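Long-range contact in uroporphyrinogen III synthase (Thermus thermophilus, PDB 1WCW), which probably acts as a uroporphyrinogen-III synthase, the lyase that closes the linear tetrapyrrole hydroxymethylbilane into the ring of uroporphyrinogen III: residues V11-L16 against A188-I193. Sequence-based numbering, arbitrary orientation.
Sequences VAYAGL and AFVAAI
The ring of Y13 meets V190 at its outer end, the two side chains crossing at about a right angle: V190 CG1 comes obliquely to within 3.7 Å of Y13 CE2, and Y13 OH lies 3.8 Å from both V190 CG1 and V190 CG2. On one face of this ring sits the backbone N of G15, 3.5 Å above the plane and shifted toward the rim; F22, from helix 19-28, also stacks with the ring. CG of Y13 is anti to its backbone N (chi1 -176°), which swings the ring forward past A188 CB, also oblique to it, toward V190. A CB on G15 would clash with Y13 CE1 as the ring now stands, which is consistent with glycine at this position. F189 turns its ring the other way, to the opposite side of the sheet, where F189 CD2 meets A14 CB at 4.1 Å and helices 192-201 and 223-231 pack against it.

Far apart in sequence, strand 10-13 runs parallel to strand 186-189, the middle one of the five-stranded sheet, with Y13 paired to A188. A188 makes both bonds and they straddle Y13: its N donates to A12 O at 2.8 Å, its O accepts from A14 N at 3.0 Å, and both are close to straight (167°). The second bond falls just past the end of strand 10-13. V190 N, beyond strand 186-189, is taken up by the side chain of Q194 at the start of the following helix.

With an alanine at Y13, the methyls of V190 would probably lose their aromatic partner and F22 its stacking mate, opening a gap beside G15. Chemically, then, main-chain polarity is spent on fixing the strand register, while apolar groups pack on both faces of this helix-flanked parallel sheet.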
# COMPACT_ATOMS: atom_id res chain seq x y z
N VAL A 11 5.56 -11.95 -18.05
CA VAL A 11 5.55 -11.02 -16.91
C VAL A 11 4.24 -11.15 -16.17
O VAL A 11 3.12 -10.93 -16.70
CB VAL A 11 5.71 -9.58 -17.37
CG1 VAL A 11 5.89 -8.64 -16.13
CG2 VAL A 11 6.95 -9.43 -18.32
N ALA A 12 4.34 -11.55 -14.92
CA ALA A 12 3.18 -11.69 -14.01
C ALA A 12 2.95 -10.34 -13.29
O ALA A 12 3.94 -9.59 -13.04
CB ALA A 12 3.46 -12.73 -13.04
N TYR A 13 1.72 -10.03 -12.96
CA TYR A 13 1.34 -8.81 -12.28
C TYR A 13 0.62 -9.20 -11.02
O TYR A 13 -0.35 -9.95 -11.06
CB TYR A 13 0.42 -8.03 -13.19
CG TYR A 13 -0.01 -6.68 -12.72
CD1 TYR A 13 -1.34 -6.44 -12.36
CD2 TYR A 13 0.89 -5.64 -12.64
CE1 TYR A 13 -1.75 -5.17 -11.93
CE2 TYR A 13 0.51 -4.40 -12.23
CZ TYR A 13 -0.79 -4.19 -11.88
OH TYR A 13 -1.16 -2.92 -11.46
N ALA A 14 1.11 -8.70 -9.88
CA ALA A 14 0.51 -9.05 -8.57
C ALA A 14 -0.56 -8.03 -8.13
O ALA A 14 -1.13 -8.25 -7.06
CB ALA A 14 1.62 -9.14 -7.49
N GLY A 15 -0.82 -7.00 -8.91
CA GLY A 15 -1.79 -5.97 -8.55
C GLY A 15 -3.22 -6.35 -8.84
O GLY A 15 -3.53 -7.37 -9.46
N LEU A 16 -4.11 -5.55 -8.29
CA LEU A 16 -5.54 -5.79 -8.46
C LEU A 16 -6.26 -4.74 -9.32
O LEU A 16 -6.99 -5.07 -10.22
CB LEU A 16 -6.20 -5.87 -7.09
CG LEU A 16 -7.70 -6.17 -7.02
CD1 LEU A 16 -8.04 -7.55 -7.51
CD2 LEU A 16 -8.11 -6.02 -5.61
N ALA A 188 5.77 -8.30 -11.37
CA ALA A 188 5.66 -6.89 -11.02
C ALA A 188 4.77 -6.69 -9.80
O ALA A 188 3.65 -7.17 -9.75
CB ALA A 188 5.09 -6.17 -12.23
N PHE A 189 5.31 -5.89 -8.86
CA PHE A 189 4.59 -5.47 -7.64
C PHE A 189 4.40 -3.97 -7.73
O PHE A 189 5.33 -3.23 -8.02
CB PHE A 189 5.43 -5.77 -6.38
CG PHE A 189 5.76 -7.22 -6.20
CD1 PHE A 189 6.89 -7.77 -6.70
CD2 PHE A 189 4.94 -7.97 -5.38
CE1 PHE A 189 7.24 -9.11 -6.40
CE2 PHE A 189 5.29 -9.32 -5.08
CZ PHE A 189 6.41 -9.84 -5.58
N VAL A 190 3.18 -3.54 -7.45
CA VAL A 190 2.92 -2.10 -7.48
C VAL A 190 2.65 -1.49 -6.13
O VAL A 190 2.51 -0.28 -6.02
CB VAL A 190 1.80 -1.68 -8.46
CG1 VAL A 190 2.25 -2.09 -9.89
CG2 VAL A 190 0.55 -2.33 -8.08
N ALA A 191 2.68 -2.29 -5.09
CA ALA A 191 2.50 -1.74 -3.74
C ALA A 191 3.22 -2.66 -2.78
O ALA A 191 3.20 -3.89 -2.94
CB ALA A 191 0.98 -1.71 -3.38
N ALA A 192 3.73 -2.13 -1.70
CA ALA A 192 4.39 -2.92 -0.70
C ALA A 192 3.50 -3.96 -0.11
O ALA A 192 3.98 -5.06 0.19
CB ALA A 192 4.93 -1.99 0.42
N ILE A 193 2.21 -3.65 0.08
CA ILE A 193 1.35 -4.65 0.68
C ILE A 193 1.26 -5.94 -0.18
O ILE A 193 1.03 -7.03 0.35
CB ILE A 193 -0.06 -4.04 0.96
CG1 ILE A 193 -0.77 -4.85 2.04
CG2 ILE A 193 -0.86 -3.97 -0.34
CD1 ILE A 193 -2.12 -4.14 2.52